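PDB 3S4L: CRISPR-associated endonuclease Cas3-HD from Methanocaldococcus jannaschii, which cleaves single-stranded DNA in a magnesium-dependent manner, and single-stranded RNA without added cations, as a nuclease of CRISPR antiviral defence. Local coordinates for residues H91-A96 / V120-H124. Residues are numbered along the deposited sequence; the frame is centred on the assembly and turned at random.
Sequences HELVSA and VMLHH. With CA (calcium ion), chain C.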
# COMPACT_ATOMS: atom_id res chain seq x y z
N HIS A 91 8.70 -0.39 4.73
CA HIS A 91 8.15 0.40 3.63
C HIS A 91 6.62 0.38 3.57
O HIS A 91 5.99 1.37 3.19
CB HIS A 91 8.71 -0.11 2.30
CG HIS A 91 8.29 -1.51 1.98
ND1 HIS A 91 8.86 -2.62 2.55
CD2 HIS A 91 7.35 -1.97 1.12
CE1 HIS A 91 8.29 -3.71 2.07
NE2 HIS A 91 7.37 -3.34 1.21
N GLU A 92 6.01 -0.74 3.96
CA GLU A 92 4.56 -0.89 3.79
C GLU A 92 3.74 0.10 4.62
O GLU A 92 2.60 0.42 4.26
CB GLU A 92 4.09 -2.33 4.05
CG GLU A 92 4.36 -2.87 5.43
CD GLU A 92 5.66 -3.69 5.48
OE1 GLU A 92 6.70 -3.20 4.98
OE2 GLU A 92 5.63 -4.81 6.02
N LEU A 93 4.30 0.57 5.74
CA LEU A 93 3.59 1.54 6.58
C LEU A 93 3.50 2.88 5.85
O LEU A 93 2.48 3.56 5.90
CB LEU A 93 4.29 1.73 7.93
CG LEU A 93 3.99 0.76 9.08
CD1 LEU A 93 4.15 -0.69 8.70
CD2 LEU A 93 4.87 1.10 10.29
N VAL A 94 4.58 3.23 5.16
CA VAL A 94 4.61 4.42 4.33
C VAL A 94 3.73 4.25 3.10
O VAL A 94 3.09 5.21 2.68
CB VAL A 94 6.03 4.76 3.89
CG1 VAL A 94 6.00 5.87 2.83
CG2 VAL A 94 6.87 5.15 5.10
N SER A 95 3.71 3.05 2.52
CA SER A 95 2.77 2.74 1.43
C SER A 95 1.30 2.93 1.88
O SER A 95 0.50 3.56 1.17
CB SER A 95 2.95 1.31 0.91
OG SER A 95 4.24 1.07 0.36
N ALA A 96 0.97 2.38 3.04
CA ALA A 96 -0.39 2.45 3.58
C ALA A 96 -0.87 3.89 3.68
O ALA A 96 -2.04 4.20 3.40
CB ALA A 96 -0.49 1.76 4.94
N VAL A 120 -2.57 -2.91 2.21
CA VAL A 120 -1.23 -2.48 1.85
C VAL A 120 -0.27 -2.51 3.06
O VAL A 120 0.90 -2.87 2.93
CB VAL A 120 -1.27 -1.07 1.25
CG1 VAL A 120 0.11 -0.42 1.36
CG2 VAL A 120 -1.74 -1.13 -0.22
N MET A 121 -0.78 -2.14 4.23
CA MET A 121 0.02 -2.12 5.45
C MET A 121 0.36 -3.55 5.85
O MET A 121 1.31 -3.81 6.58
CB MET A 121 -0.77 -1.43 6.57
CG MET A 121 0.10 -0.91 7.74
SD MET A 121 -0.89 -0.48 9.19
CE MET A 121 -1.41 1.18 8.78
N LEU A 122 -0.42 -4.49 5.36
CA LEU A 122 -0.26 -5.88 5.75
C LEU A 122 0.15 -6.74 4.55
O LEU A 122 0.03 -7.95 4.62
CB LEU A 122 -1.58 -6.41 6.35
CG LEU A 122 -1.89 -6.19 7.84
CD1 LEU A 122 -1.49 -4.81 8.35
CD2 LEU A 122 -3.37 -6.45 8.15
N HIS A 123 0.64 -6.14 3.47
CA HIS A 123 0.89 -6.94 2.27
C HIS A 123 2.09 -7.86 2.41
O HIS A 123 2.39 -8.63 1.50
CB HIS A 123 0.96 -6.10 0.98
CG HIS A 123 2.22 -5.31 0.83
ND1 HIS A 123 2.31 -3.98 1.17
CD2 HIS A 123 3.44 -5.66 0.35
CE1 HIS A 123 3.52 -3.53 0.91
NE2 HIS A 123 4.24 -4.53 0.42
N HIS A 124 2.79 -7.79 3.54
CA HIS A 124 3.86 -8.75 3.74
C HIS A 124 3.55 -9.98 4.58
O HIS A 124 4.13 -11.04 4.33
CB HIS A 124 5.19 -8.09 4.10
CG HIS A 124 5.95 -7.67 2.89
ND1 HIS A 124 6.65 -8.57 2.11
CD2 HIS A 124 6.00 -6.48 2.24
CE1 HIS A 124 7.15 -7.94 1.06
NE2 HIS A 124 6.78 -6.67 1.13
CA CA C . 6.47 -4.86 -0.28
O HOH W 1 3.17 -5.98 5.91
O HOH W 2 8.79 -5.73 -1.64
O HOH W 3 5.89 -5.97 -2.23
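Glu92 lays its side chain across the C-terminal end of helix 110-121, CB 3.4 Å from both Val120 O and His123 CE1, and CG 3.4 Å from Met121 O. Beside it lies the metal site of this HD-domain nuclease, where the start of helix 91-107 meets the turn leaving helix 110-121. His91 NE2, His123 NE2 and His124 NE2 converge on one calcium ion at 2.3, 2.4 and 2.3 Å; Asp67 and two waters, water 2 at a longer 2.8 Å from the calcium, complete its ligands, and the same four residues form the catalytic Mg(2+) site. The His91 ring meets those of His123 and His124 rim to rim, consistent with rings gathered by the shared ion. His123 is oriented by its own segment: ND1 donates to Val120 O at 2.5 Å, turning NE2 to the ion. Farther along the helices, Ala96 CB sits 3.6 Å from Met121 CB, Val120 CG1 presses on Ser95 CB at 3.4 Å, and helix 181-197 packs against both Leu93 and Met121. No direct hydrogen bond links the two segments. Instead, Glu92, salt-bridged to Arg90, reaches the turn through water 1, which donates to Glu92 OE2 (2.7 Å) and Met121 O (2.9 Å) and accepts from His124 N at 3.0 Å.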